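Local coordinates for protein dephospho-CoA kinase (Campylobacter jejuni subsp. jejuni serotype O:2, PDB 4ZO4) that probably catalyses the last step of coenzyme A biosynthesis, the ATP-dependent phosphorylation of the 3'-hydroxyl group of dephospho-CoA, at residues A[34-39]-A[117-122]; A[52-57]-A[86-91]; A[135-140]-A[167-172]. One frame throughout, in Å; residues are numbered along the deposited sequence.

Contact 1. Residues A[34-39]-A[117-122]; sequences SADKIA and EIPLFF
Ala35 N donates to Glu117 O across 3.0 Å, the one hydrogen bond between the two segments. It follows the parallel bridge of Ser34 with Glu117, where strands 31-34 and 114-117 end side by side in the sheet of a P-loop kinase. Ser34 is also the N-cap of helix 35-45, and its OG accepts a weak bond from Lys37 N at 3.3 Å.

The apolar contacts gather around Ala35 CB, which faces Ile118 CG1 at 3.9 Å and lies over one face of the Phe122 ring, a CH-pi contact 4.1 Å from the centroid and 24° off the normal. One turn on, Ala39 CB meets the edge of the same ring.

Mixed contacts come from Asp36, which meets Pro119 tip to tip, OD1 nearest CG, and slides past Phe122 with its carboxylate plane 36° from the ring.

One backbone bond thus ties the helix start to the end of strand 114-117, and mostly apolar packing holds the loop beyond it. Glu117 meets the helix start through its backbone O, while its carboxylate lies near Lys18, a residue predicted to bind ATP, in a long, weak ion pair of OE2 with Lys18 NZ.

Contact 2. Residues A[52-57]-A[86-91]; sequences KIFSPF and KILENF
Ile53 and Ile87 meet where helix 47-54 packs on helix 82-109, within the helical region inserted between strands 31-34 and 114-117 of the P-loop kinase core; this region probably corresponds to the CoA domain of related enzymes. The backbones stand well apart, 8.5 Å between Ile53 CA and Ile87 CA; side chains fill most of the gap, and no hydrogen bond crosses it.

Among the aliphatic contacts, the CG2 methyls of Ile53 and Ile87 touch at 3.6 Å, the two side chains crossing at a slant. Both CG2 atoms are anti to their own backbone N, and it is these two methyls that meet.

Two aromatic rings join the contact. CD1 of Ile53 reaches CE1 of Phe91 at 3.5 Å, approaching the ring obliquely. The Phe54 side chain crosses that of Leu88 at about a right angle, its CZ 3.6 Å from Leu88 CD1, while its ring carries Ile53 CG2 over one face, toward the rim. Leu74 of helix 71-80 touches both Phe54 and Leu88, and Ile53 also packs on Leu153 of the second subunit, whose Arg161 NH2 bonds to Ile53 O.

The ring of Phe54 also turns its edge to the neighbouring helix: Leu88 N lies in the ring plane, 3.7 Å from Phe54 CZ.

Contact 3. Residues A[135-140]-A[167-172]; sequences VIYTPK and DIEEKL
Val135 meets Leu172 at the end of strand 132-136, where the beta-alpha-beta crossover of the P-loop kinase core brings helix 155-172 against the sheet before the chain enters the adjacent parallel strand 177-179. CG1 of Val135, anti to the backbone N with chi1 at -177°, approaches Leu172 CD2 at 3.3 Å, the two side chains running obliquely past each other. On its own sheet Val135 is bonded through its backbone to Phe177 and Ile179, and its side chain also touches Thr11 of strand 7-12.

Ile136 points away from the helix, and Tyr137 takes up the contact again. Leu172 CD1 sits over the centre of the Tyr137 ring, 3.7 Å from the centroid and only 7° off the normal, a CH-pi contact in which the two side chains cross at about a right angle. Ile168 CG2 comes obliquely to the ring, 4.4 Å from CE1 of Tyr137. The two methyls of Leu172 are thus divided between strand and ring, CD2 going to Val135 and CD1 to Tyr137. At the far rim, Glu169 OE1 lies beside Tyr137 OH near the ring plane, its carboxylate turned 66° from the ring, but the geometry is not that of a hydrogen bond.

Two residues on, Pro139 N lies over the ring face opposite Leu172 CD1, 4.0 Å above the plane of the Tyr137 ring and over its centre.

Overall arrangement
Contact 1, partly buried, lies almost at the centre of the chain; the centres of contacts 2 and 3 are about 22 Å and 14 Å from that centre, on opposite sides of it. Contacts 1 and 3 both involve ends of sheet strands and place a methyl over a ring face, but only contact 1 adds a backbone hydrogen bond; contact 3 is at the surface. Contact 2 is buried, wholly apolar and entirely helical. Helices 35-45 and 47-54 follow each other and connect contacts 1 and 2, which do not touch, whereas Leu120 and Phe121 of contact 1 pack on Lys171 of contact 3. The second subunit reaches contacts 1 and 2 and Asp167 of segment 167-172, where a third subunit also packs.

Contact 1. Residues A[34-39]-A[117-122]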
ATOM      1  N   SER A  34     -24.158 -15.911  -3.806  1.00 70.93           N
ATOM      2  CA  SER A  34     -23.105 -15.547  -2.832  1.00 70.57           C
ATOM      3  C   SER A  34     -21.785 -15.210  -3.525  1.00 68.05           C
ATOM      4  O   SER A  34     -21.296 -15.990  -4.349  1.00 69.41           O
ATOM      5  CB  SER A  34     -22.890 -16.662  -1.825  1.00 69.80           C
ATOM      6  OG  SER A  34     -21.786 -16.371  -0.984  1.00 76.20           O
ATOM      7  N   ALA A  35     -21.210 -14.055  -3.182  1.00 68.98           N
ATOM      8  CA  ALA A  35     -19.930 -13.617  -3.774  1.00 70.37           C
ATOM      9  C   ALA A  35     -18.808 -14.520  -3.307  1.00 68.90           C
ATOM     10  O   ALA A  35     -18.040 -14.992  -4.135  1.00 71.85           O
ATOM     11  CB  ALA A  35     -19.620 -12.166  -3.446  1.00 73.58           C
ATOM     12  N   ASP A  36     -18.751 -14.821  -2.012  1.00 71.62           N
ATOM     13  CA  ASP A  36     -17.705 -15.727  -1.494  1.00 72.58           C
ATOM     14  C   ASP A  36     -17.807 -17.142  -2.002  1.00 77.90           C
ATOM     15  O   ASP A  36     -16.790 -17.815  -2.128  1.00 96.98           O
ATOM     16  CB  ASP A  36     -17.690 -15.772   0.027  1.00 71.75           C
ATOM     17  CG  ASP A  36     -17.089 -14.541   0.621  1.00 80.44           C
ATOM     18  OD1 ASP A  36     -16.710 -13.636  -0.167  1.00 85.30           O
ATOM     19  OD2 ASP A  36     -16.979 -14.469   1.868  1.00 87.73           O
ATOM     20  N   LYS A  37     -19.007 -17.620  -2.293  1.00 78.57           N
ATOM     21  CA  LYS A  37     -19.125 -18.982  -2.791  1.00 82.85           C
ATOM     22  C   LYS A  37     -18.533 -18.985  -4.199  1.00 76.13           C
ATOM     23  O   LYS A  37     -17.605 -19.740  -4.489  1.00 71.46           O
ATOM     24  CB  LYS A  37     -20.582 -19.464  -2.751  1.00 94.68           C
ATOM     25  CG  LYS A  37     -21.136 -19.627  -1.334  1.00101.54           C
ATOM     26  CD  LYS A  37     -20.794 -20.997  -0.732  1.00110.38           C
ATOM     27  CE  LYS A  37     -21.475 -21.244   0.622  1.00115.05           C
ATOM     28  NZ  LYS A  37     -20.540 -21.061   1.780  1.00113.07           N
ATOM     29  N   ILE A  38     -19.018 -18.086  -5.050  1.00 74.49           N
ATOM     30  CA  ILE A  38     -18.415 -17.904  -6.372  1.00 75.71           C
ATOM     31  C   ILE A  38     -16.874 -17.800  -6.286  1.00 74.12           C
ATOM     32  O   ILE A  38     -16.150 -18.443  -7.055  1.00 70.99           O
ATOM     33  CB  ILE A  38     -18.966 -16.667  -7.079  1.00 70.17           C
ATOM     34  CG1 ILE A  38     -20.426 -16.877  -7.448  1.00 76.50           C
ATOM     35  CG2 ILE A  38     -18.215 -16.416  -8.360  1.00 70.23           C
ATOM     36  CD1 ILE A  38     -21.195 -15.594  -7.735  1.00 77.90           C
ATOM     37  N   ALA A  39     -16.387 -17.005  -5.340  1.00 70.41           N
ATOM     38  CA  ALA A  39     -14.948 -16.848  -5.146  1.00 76.55           C
ATOM     39  C   ALA A  39     -14.240 -18.160  -4.812  1.00 78.16           C
ATOM     40  O   ALA A  39     -13.177 -18.464  -5.360  1.00 83.12           O
ATOM     41  CB  ALA A  39     -14.669 -15.804  -4.078  1.00 73.80           C
ATOM     42  N   GLU A 117     -25.251 -11.363  -2.311  1.00 68.48           N
ATOM     43  CA  GLU A 117     -24.600 -11.232  -1.022  1.00 71.96           C
ATOM     44  C   GLU A 117     -23.119 -10.935  -1.283  1.00 67.64           C
ATOM     45  O   GLU A 117     -22.504 -11.592  -2.129  1.00 64.71           O
ATOM     46  CB  GLU A 117     -24.778 -12.522  -0.217  1.00 75.84           C
ATOM     47  CG  GLU A 117     -23.877 -12.598   1.000  1.00 82.98           C
ATOM     48  CD  GLU A 117     -24.284 -13.694   1.958  1.00 87.62           C
ATOM     49  OE1 GLU A 117     -25.028 -14.612   1.544  1.00 83.31           O
ATOM     50  OE2 GLU A 117     -23.847 -13.626   3.129  1.00 92.12           O
ATOM     51  N   ILE A 118     -22.543  -9.963  -0.579  1.00 65.94           N
ATOM     52  CA  ILE A 118     -21.125  -9.607  -0.815  1.00 64.49           C
ATOM     53  C   ILE A 118     -20.431  -9.022   0.422  1.00 65.14           C
ATOM     54  O   ILE A 118     -20.973  -8.134   1.070  1.00 74.02           O
ATOM     55  CB  ILE A 118     -21.014  -8.638  -2.011  1.00 66.36           C
ATOM     56  CG1 ILE A 118     -19.560  -8.387  -2.407  1.00 71.07           C
ATOM     57  CG2 ILE A 118     -21.696  -7.321  -1.718  1.00 66.12           C
ATOM     58  CD1 ILE A 118     -19.394  -7.574  -3.676  1.00 70.56           C
ATOM     59  N   PRO A 119     -19.239  -9.534   0.778  1.00 65.17           N
ATOM     60  CA  PRO A 119     -18.420  -8.907   1.839  1.00 63.74           C
ATOM     61  C   PRO A 119     -18.087  -7.461   1.568  1.00 64.05           C
ATOM     62  O   PRO A 119     -17.693  -7.108   0.467  1.00 69.94           O
ATOM     63  CB  PRO A 119     -17.136  -9.725   1.849  1.00 65.58           C
ATOM     64  CG  PRO A 119     -17.456 -11.027   1.172  1.00 64.84           C
ATOM     65  CD  PRO A 119     -18.667 -10.808   0.309  1.00 66.05           C
ATOM     66  N   LEU A 120     -18.251  -6.629   2.583  1.00 69.44           N
ATOM     67  CA  LEU A 120     -18.204  -5.183   2.402  1.00 69.37           C
ATOM     68  C   LEU A 120     -16.988  -4.742   1.613  1.00 71.77           C
ATOM     69  O   LEU A 120     -17.133  -3.905   0.736  1.00 78.58           O
ATOM     70  CB  LEU A 120     -18.292  -4.452   3.753  1.00 70.35           C
ATOM     71  CG  LEU A 120     -18.318  -2.914   3.784  1.00 74.19           C
ATOM     72  CD1 LEU A 120     -19.422  -2.341   2.911  1.00 74.41           C
ATOM     73  CD2 LEU A 120     -18.463  -2.392   5.206  1.00 75.18           C
ATOM     74  N   PHE A 121     -15.797  -5.279   1.913  1.00 73.30           N
ATOM     75  CA  PHE A 121     -14.573  -4.828   1.212  1.00 70.16           C
ATOM     76  C   PHE A 121     -14.095  -5.808   0.137  1.00 63.88           C
ATOM     77  O   PHE A 121     -12.937  -6.143   0.065  1.00 67.19           O
ATOM     78  CB  PHE A 121     -13.458  -4.515   2.212  1.00 71.99           C
ATOM     79  CG  PHE A 121     -13.809  -3.430   3.183  1.00 70.62           C
ATOM     80  CD1 PHE A 121     -14.465  -3.733   4.371  1.00 69.16           C
ATOM     81  CD2 PHE A 121     -13.480  -2.106   2.911  1.00 66.52           C
ATOM     82  CE1 PHE A 121     -14.795  -2.741   5.264  1.00 61.75           C
ATOM     83  CE2 PHE A 121     -13.812  -1.111   3.797  1.00 63.35           C
ATOM     84  CZ  PHE A 121     -14.478  -1.428   4.976  1.00 65.31           C
ATOM     85  N   PHE A 122     -15.001  -6.231  -0.730  1.00 67.02           N
ATOM     86  CA  PHE A 122     -14.728  -7.259  -1.718  1.00 62.87           C
ATOM     87  C   PHE A 122     -14.004  -6.586  -2.812  1.00 73.08           C
ATOM     88  O   PHE A 122     -14.247  -5.428  -3.078  1.00 80.03           O
ATOM     89  CB  PHE A 122     -16.029  -7.808  -2.285  1.00 66.28           C
ATOM     90  CG  PHE A 122     -15.937  -9.199  -2.841  1.00 62.71           C
ATOM     91  CD1 PHE A 122     -16.313  -9.452  -4.134  1.00 58.72           C
ATOM     92  CD2 PHE A 122     -15.528 -10.260  -2.043  1.00 65.10           C
ATOM     93  CE1 PHE A 122     -16.277 -10.733  -4.634  1.00 61.04           C
ATOM     94  CE2 PHE A 122     -15.468 -11.548  -2.540  1.00 61.19           C
ATOM     95  CZ  PHE A 122     -15.843 -11.781  -3.840  1.00 62.38           C
TER

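Contact 2. Residues A[52-57]-A[86-91]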
ATOM      1  N   LYS A  52       0.728 -24.990 -10.560  1.00 78.10           N
ATOM      2  CA  LYS A  52       1.940 -24.555 -11.347  1.00 77.10           C
ATOM      3  C   LYS A  52       2.501 -23.224 -10.845  1.00 71.75           C
ATOM      4  O   LYS A  52       3.624 -23.127 -10.433  1.00 76.46           O
ATOM      5  CB  LYS A  52       1.627 -24.397 -12.844  1.00 78.14           C
ATOM      6  CG  LYS A  52       1.714 -25.669 -13.674  1.00 81.98           C
ATOM      7  CD  LYS A  52       0.579 -25.753 -14.693  1.00 86.92           C
ATOM      8  CE  LYS A  52       0.594 -27.092 -15.421  1.00 92.80           C
ATOM      9  NZ  LYS A  52      -0.653 -27.415 -16.192  1.00 96.73           N
ATOM     10  N   ILE A  53       1.657 -22.212 -10.849  1.00 71.33           N
ATOM     11  CA  ILE A  53       2.001 -20.851 -10.480  1.00 66.99           C
ATOM     12  C   ILE A  53       2.544 -20.797  -9.061  1.00 68.65           C
ATOM     13  O   ILE A  53       3.534 -20.158  -8.832  1.00 77.84           O
ATOM     14  CB  ILE A  53       0.726 -19.963 -10.603  1.00 69.69           C
ATOM     15  CG1 ILE A  53       0.155 -20.016 -12.042  1.00 68.08           C
ATOM     16  CG2 ILE A  53       1.014 -18.519 -10.218  1.00 71.83           C
ATOM     17  CD1 ILE A  53      -1.182 -19.332 -12.206  1.00 67.19           C
ATOM     18  N   PHE A  54       1.900 -21.466  -8.100  1.00 75.91           N
ATOM     19  CA  PHE A  54       2.245 -21.311  -6.671  1.00 73.65           C
ATOM     20  C   PHE A  54       3.155 -22.368  -6.051  1.00 76.17           C
ATOM     21  O   PHE A  54       3.824 -22.095  -5.060  1.00 82.15           O
ATOM     22  CB  PHE A  54       0.975 -21.205  -5.851  1.00 69.42           C
ATOM     23  CG  PHE A  54       0.275 -19.913  -6.040  1.00 70.13           C
ATOM     24  CD1 PHE A  54       0.703 -18.783  -5.379  1.00 69.49           C
ATOM     25  CD2 PHE A  54      -0.764 -19.804  -6.933  1.00 70.81           C
ATOM     26  CE1 PHE A  54       0.080 -17.567  -5.571  1.00 69.50           C
ATOM     27  CE2 PHE A  54      -1.395 -18.595  -7.125  1.00 69.60           C
ATOM     28  CZ  PHE A  54      -0.964 -17.471  -6.452  1.00 70.09           C
ATOM     29  N   SER A  55       3.164 -23.571  -6.607  1.00 81.94           N
ATOM     30  CA  SER A  55       4.048 -24.628  -6.121  1.00 85.02           C
ATOM     31  C   SER A  55       5.487 -24.163  -5.930  1.00 82.25           C
ATOM     32  O   SER A  55       6.097 -24.544  -4.938  1.00 92.59           O
ATOM     33  CB  SER A  55       4.009 -25.877  -7.015  1.00 87.44           C
ATOM     34  OG  SER A  55       4.505 -25.617  -8.314  1.00 86.39           O
ATOM     35  N   PRO A  56       6.026 -23.316  -6.832  1.00 78.15           N
ATOM     36  CA  PRO A  56       7.414 -22.854  -6.531  1.00 80.61           C
ATOM     37  C   PRO A  56       7.618 -22.019  -5.250  1.00 82.48           C
ATOM     38  O   PRO A  56       8.744 -21.596  -4.985  1.00 78.87           O
ATOM     39  CB  PRO A  56       7.805 -22.001  -7.768  1.00 78.41           C
ATOM     40  CG  PRO A  56       6.555 -21.766  -8.536  1.00 80.44           C
ATOM     41  CD  PRO A  56       5.591 -22.893  -8.177  1.00 78.87           C
ATOM     42  N   PHE A  57       6.550 -21.739  -4.494  1.00 86.48           N
ATOM     43  CA  PHE A  57       6.662 -20.994  -3.235  1.00 83.65           C
ATOM     44  C   PHE A  57       6.748 -21.895  -2.015  1.00 87.99           C
ATOM     45  O   PHE A  57       7.082 -21.433  -0.922  1.00 84.10           O
ATOM     46  CB  PHE A  57       5.474 -20.067  -3.056  1.00 76.48           C
ATOM     47  CG  PHE A  57       5.465 -18.923  -3.998  1.00 76.72           C
ATOM     48  CD1 PHE A  57       6.239 -17.803  -3.747  1.00 76.27           C
ATOM     49  CD2 PHE A  57       4.668 -18.946  -5.129  1.00 75.48           C
ATOM     50  CE1 PHE A  57       6.220 -16.727  -4.617  1.00 74.99           C
ATOM     51  CE2 PHE A  57       4.633 -17.869  -5.997  1.00 72.19           C
ATOM     52  CZ  PHE A  57       5.412 -16.763  -5.745  1.00 72.21           C
ATOM     53  N   LYS A  86       0.145 -10.882  -4.660  1.00 67.81           N
ATOM     54  CA  LYS A  86      -0.245 -10.071  -5.808  1.00 61.21           C
ATOM     55  C   LYS A  86      -0.637 -10.980  -6.948  1.00 59.72           C
ATOM     56  O   LYS A  86      -1.607 -10.726  -7.636  1.00 60.34           O
ATOM     57  CB  LYS A  86       0.846  -9.113  -6.232  1.00 67.31           C
ATOM     58  CG  LYS A  86       1.069  -7.971  -5.256  1.00 73.74           C
ATOM     59  CD  LYS A  86       2.064  -6.948  -5.795  1.00 80.49           C
ATOM     60  CE  LYS A  86       2.439  -5.917  -4.719  1.00 85.71           C
ATOM     61  NZ  LYS A  86       3.135  -4.692  -5.234  1.00 82.58           N
ATOM     62  N   ILE A  87       0.075 -12.078  -7.140  1.00 59.98           N
ATOM     63  CA  ILE A  87      -0.259 -12.942  -8.257  1.00 61.89           C
ATOM     64  C   ILE A  87      -1.670 -13.493  -8.062  1.00 67.95           C
ATOM     65  O   ILE A  87      -2.482 -13.485  -9.002  1.00 72.80           O
ATOM     66  CB  ILE A  87       0.793 -14.038  -8.459  1.00 64.07           C
ATOM     67  CG1 ILE A  87       2.103 -13.427  -8.964  1.00 65.32           C
ATOM     68  CG2 ILE A  87       0.376 -15.010  -9.537  1.00 69.39           C
ATOM     69  CD1 ILE A  87       3.248 -14.413  -8.971  1.00 66.83           C
ATOM     70  N   LEU A  88      -1.986 -13.929  -6.840  1.00 67.12           N
ATOM     71  CA  LEU A  88      -3.298 -14.469  -6.580  1.00 66.31           C
ATOM     72  C   LEU A  88      -4.404 -13.428  -6.866  1.00 69.21           C
ATOM     73  O   LEU A  88      -5.374 -13.700  -7.597  1.00 68.80           O
ATOM     74  CB  LEU A  88      -3.407 -14.959  -5.154  1.00 63.85           C
ATOM     75  CG  LEU A  88      -4.637 -15.868  -5.012  1.00 64.12           C
ATOM     76  CD1 LEU A  88      -4.507 -17.111  -5.884  1.00 59.44           C
ATOM     77  CD2 LEU A  88      -4.831 -16.238  -3.546  1.00 66.35           C
ATOM     78  N   GLU A  89      -4.236 -12.233  -6.316  1.00 63.06           N
ATOM     79  CA  GLU A  89      -5.173 -11.155  -6.587  1.00 62.61           C
ATOM     80  C   GLU A  89      -5.383 -10.983  -8.089  1.00 62.60           C
ATOM     81  O   GLU A  89      -6.514 -10.976  -8.536  1.00 67.93           O
ATOM     82  CB  GLU A  89      -4.706  -9.839  -5.970  1.00 63.14           C
ATOM     83  CG  GLU A  89      -4.770  -9.801  -4.440  1.00 65.92           C
ATOM     84  CD  GLU A  89      -3.887  -8.704  -3.813  1.00 70.76           C
ATOM     85  OE1 GLU A  89      -3.182  -7.961  -4.561  1.00 75.71           O
ATOM     86  OE2 GLU A  89      -3.865  -8.588  -2.558  1.00 62.14           O
ATOM     87  N   ASN A  90      -4.316 -10.886  -8.875  1.00 59.23           N
ATOM     88  CA  ASN A  90      -4.466 -10.628 -10.296  1.00 60.40           C
ATOM     89  C   ASN A  90      -4.965 -11.859 -11.016  1.00 61.42           C
ATOM     90  O   ASN A  90      -5.663 -11.794 -12.033  1.00 66.13           O
ATOM     91  CB  ASN A  90      -3.156 -10.155 -10.895  1.00 68.52           C
ATOM     92  CG  ASN A  90      -3.226 -10.029 -12.396  1.00 70.58           C
ATOM     93  OD1 ASN A  90      -3.776  -9.069 -12.916  1.00 77.27           O
ATOM     94  ND2 ASN A  90      -2.673 -11.003 -13.099  1.00 73.26           N
ATOM     95  N   PHE A  91      -4.646 -13.012 -10.473  1.00 62.58           N
ATOM     96  CA  PHE A  91      -5.209 -14.239 -11.028  1.00 61.69           C
ATOM     97  C   PHE A  91      -6.715 -14.333 -10.899  1.00 60.46           C
ATOM     98  O   PHE A  91      -7.362 -14.772 -11.835  1.00 61.65           O
ATOM     99  CB  PHE A  91      -4.600 -15.446 -10.348  1.00 58.06           C
ATOM    100  CG  PHE A  91      -4.873 -16.728 -11.054  1.00 57.36           C
ATOM    101  CD1 PHE A  91      -4.209 -17.053 -12.223  1.00 64.16           C
ATOM    102  CD2 PHE A  91      -5.765 -17.631 -10.527  1.00 58.70           C
ATOM    103  CE1 PHE A  91      -4.454 -18.271 -12.865  1.00 66.28           C
ATOM    104  CE2 PHE A  91      -6.029 -18.833 -11.149  1.00 58.19           C
ATOM    105  CZ  PHE A  91      -5.362 -19.165 -12.308  1.00 64.51           C
TER

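Contact 3. Residues A[135-140]-A[167-172]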
ATOM      1  N   VAL A 135     -26.623  -1.610   2.615  1.00 65.21           N
ATOM      2  CA  VAL A 135     -25.697  -1.836   3.690  1.00 66.76           C
ATOM      3  C   VAL A 135     -26.460  -1.990   4.990  1.00 63.99           C
ATOM      4  O   VAL A 135     -27.239  -1.105   5.379  1.00 64.29           O
ATOM      5  CB  VAL A 135     -24.673  -0.694   3.827  1.00 71.37           C
ATOM      6  CG1 VAL A 135     -23.683  -1.031   4.938  1.00 71.81           C
ATOM      7  CG2 VAL A 135     -23.937  -0.466   2.514  1.00 72.30           C
ATOM      8  N   ILE A 136     -26.219  -3.106   5.657  1.00 59.67           N
ATOM      9  CA  ILE A 136     -26.685  -3.295   7.002  1.00 65.57           C
ATOM     10  C   ILE A 136     -25.603  -2.848   7.965  1.00 70.15           C
ATOM     11  O   ILE A 136     -24.536  -3.463   8.067  1.00 73.79           O
ATOM     12  CB  ILE A 136     -27.050  -4.748   7.274  1.00 66.01           C
ATOM     13  CG1 ILE A 136     -28.087  -5.196   6.241  1.00 69.02           C
ATOM     14  CG2 ILE A 136     -27.619  -4.849   8.674  1.00 65.46           C
ATOM     15  CD1 ILE A 136     -28.171  -6.684   6.053  1.00 76.99           C
ATOM     16  N   TYR A 137     -25.927  -1.776   8.672  1.00 72.36           N
ATOM     17  CA  TYR A 137     -25.007  -1.020   9.472  1.00 76.42           C
ATOM     18  C   TYR A 137     -25.341  -1.156  10.959  1.00 84.19           C
ATOM     19  O   TYR A 137     -26.508  -1.031  11.355  1.00 92.46           O
ATOM     20  CB  TYR A 137     -25.139   0.443   9.077  1.00 73.32           C
ATOM     21  CG  TYR A 137     -24.208   1.384   9.781  1.00 75.20           C
ATOM     22  CD1 TYR A 137     -22.864   1.039  10.003  1.00 75.95           C
ATOM     23  CD2 TYR A 137     -24.638   2.646  10.171  1.00 76.52           C
ATOM     24  CE1 TYR A 137     -21.999   1.922  10.609  1.00 74.34           C
ATOM     25  CE2 TYR A 137     -23.774   3.542  10.781  1.00 78.09           C
ATOM     26  CZ  TYR A 137     -22.454   3.166  10.991  1.00 81.34           C
ATOM     27  OH  TYR A 137     -21.577   4.027  11.606  1.00 92.70           O
ATOM     28  N   THR A 138     -24.308  -1.409  11.765  1.00 79.82           N
ATOM     29  CA  THR A 138     -24.379  -1.337  13.221  1.00 77.45           C
ATOM     30  C   THR A 138     -23.422  -0.258  13.783  1.00 75.03           C
ATOM     31  O   THR A 138     -22.242  -0.506  13.937  1.00 76.68           O
ATOM     32  CB  THR A 138     -24.012  -2.699  13.812  1.00 80.05           C
ATOM     33  OG1 THR A 138     -24.726  -3.737  13.112  1.00 78.66           O
ATOM     34  CG2 THR A 138     -24.345  -2.728  15.282  1.00 80.87           C
ATOM     35  N   PRO A 139     -23.921   0.946  14.092  1.00 74.95           N
ATOM     36  CA  PRO A 139     -23.028   2.010  14.573  1.00 77.33           C
ATOM     37  C   PRO A 139     -22.136   1.551  15.716  1.00 76.79           C
ATOM     38  O   PRO A 139     -22.505   0.646  16.458  1.00 74.88           O
ATOM     39  CB  PRO A 139     -23.981   3.082  15.105  1.00 81.18           C
ATOM     40  CG  PRO A 139     -25.317   2.763  14.554  1.00 87.77           C
ATOM     41  CD  PRO A 139     -25.341   1.292  14.265  1.00 85.67           C
ATOM     42  N   LYS A 140     -20.981   2.181  15.864  1.00 78.38           N
ATOM     43  CA  LYS A 140     -20.018   1.820  16.921  1.00 81.28           C
ATOM     44  C   LYS A 140     -19.373   3.057  17.502  1.00 84.93           C
ATOM     45  O   LYS A 140     -19.238   4.074  16.826  1.00 85.98           O
ATOM     46  CB  LYS A 140     -18.910   0.930  16.372  1.00 78.89           C
ATOM     47  CG  LYS A 140     -19.367  -0.454  15.958  1.00 77.97           C
ATOM     48  CD  LYS A 140     -19.706  -1.319  17.151  1.00 79.22           C
ATOM     49  CE  LYS A 140     -19.945  -2.738  16.688  1.00 79.14           C
ATOM     50  NZ  LYS A 140     -20.222  -3.617  17.849  1.00 88.16           N
ATOM     51  N   ASP A 167     -13.123   2.601   8.630  1.00 61.81           N
ATOM     52  CA  ASP A 167     -13.254   2.219   7.241  1.00 65.41           C
ATOM     53  C   ASP A 167     -14.714   1.804   6.875  1.00 67.21           C
ATOM     54  O   ASP A 167     -15.250   2.276   5.867  1.00 65.30           O
ATOM     55  CB  ASP A 167     -12.183   1.153   6.901  1.00 66.14           C
ATOM     56  CG  ASP A 167     -10.746   1.717   7.049  1.00 67.66           C
ATOM     57  OD1 ASP A 167     -10.619   2.944   6.928  1.00 69.10           O
ATOM     58  OD2 ASP A 167      -9.764   0.980   7.315  1.00 61.58           O
ATOM     59  N   ILE A 168     -15.358   0.973   7.702  1.00 66.42           N
ATOM     60  CA  ILE A 168     -16.768   0.614   7.492  1.00 64.16           C
ATOM     61  C   ILE A 168     -17.657   1.862   7.301  1.00 65.15           C
ATOM     62  O   ILE A 168     -18.426   1.947   6.318  1.00 58.77           O
ATOM     63  CB  ILE A 168     -17.329  -0.246   8.646  1.00 64.29           C
ATOM     64  CG1 ILE A 168     -16.812  -1.682   8.547  1.00 64.69           C
ATOM     65  CG2 ILE A 168     -18.846  -0.329   8.575  1.00 63.02           C
ATOM     66  CD1 ILE A 168     -16.950  -2.460   9.837  1.00 61.59           C
ATOM     67  N   GLU A 169     -17.558   2.829   8.212  1.00 63.02           N
ATOM     68  CA  GLU A 169     -18.339   4.054   8.068  1.00 65.78           C
ATOM     69  C   GLU A 169     -18.035   4.784   6.777  1.00 73.56           C
ATOM     70  O   GLU A 169     -18.953   5.336   6.134  1.00 76.78           O
ATOM     71  CB  GLU A 169     -18.094   5.008   9.213  1.00 71.40           C
ATOM     72  CG  GLU A 169     -18.656   4.542  10.537  1.00 75.63           C
ATOM     73  CD  GLU A 169     -18.886   5.684  11.520  1.00 86.92           C
ATOM     74  OE1 GLU A 169     -19.651   5.460  12.495  1.00 97.37           O
ATOM     75  OE2 GLU A 169     -18.313   6.795  11.339  1.00 82.91           O
ATOM     76  N   GLU A 170     -16.757   4.802   6.388  1.00 76.20           N
ATOM     77  CA  GLU A 170     -16.386   5.352   5.073  1.00 74.01           C
ATOM     78  C   GLU A 170     -17.138   4.717   3.928  1.00 72.56           C
ATOM     79  O   GLU A 170     -17.494   5.403   2.968  1.00 76.90           O
ATOM     80  CB  GLU A 170     -14.902   5.202   4.777  1.00 73.47           C
ATOM     81  CG  GLU A 170     -14.155   6.513   4.782  1.00 73.76           C
ATOM     82  CD  GLU A 170     -14.612   7.493   3.715  1.00 72.99           C
ATOM     83  OE1 GLU A 170     -14.940   8.655   4.066  1.00 66.11           O
ATOM     84  OE2 GLU A 170     -14.627   7.101   2.523  1.00 78.30           O
ATOM     85  N   LYS A 171     -17.372   3.413   4.005  1.00 65.73           N
ATOM     86  CA  LYS A 171     -17.980   2.719   2.877  1.00 65.49           C
ATOM     87  C   LYS A 171     -19.453   3.121   2.624  1.00 68.34           C
ATOM     88  O   LYS A 171     -19.978   2.918   1.543  1.00 70.18           O
ATOM     89  CB  LYS A 171     -17.866   1.230   3.091  1.00 66.94           C
ATOM     90  CG  LYS A 171     -17.578   0.449   1.835  1.00 72.68           C
ATOM     91  CD  LYS A 171     -16.258   0.858   1.181  1.00 70.51           C
ATOM     92  CE  LYS A 171     -15.538  -0.337   0.577  1.00 71.52           C
ATOM     93  NZ  LYS A 171     -15.183  -0.083  -0.845  1.00 78.34           N
ATOM     94  N   LEU A 172     -20.119   3.702   3.616  1.00 72.94           N
ATOM     95  CA  LEU A 172     -21.537   4.055   3.483  1.00 67.60           C
ATOM     96  C   LEU A 172     -21.738   5.201   2.484  1.00 71.30           C
ATOM     97  O   LEU A 172     -22.740   5.258   1.773  1.00 73.13           O
ATOM     98  CB  LEU A 172     -22.096   4.461   4.836  1.00 64.85           C
ATOM     99  CG  LEU A 172     -22.043   3.410   5.942  1.00 67.09           C
ATOM    100  CD1 LEU A 172     -22.632   4.003   7.211  1.00 71.58           C
ATOM    101  CD2 LEU A 172     -22.788   2.128   5.580  1.00 67.91           C
TER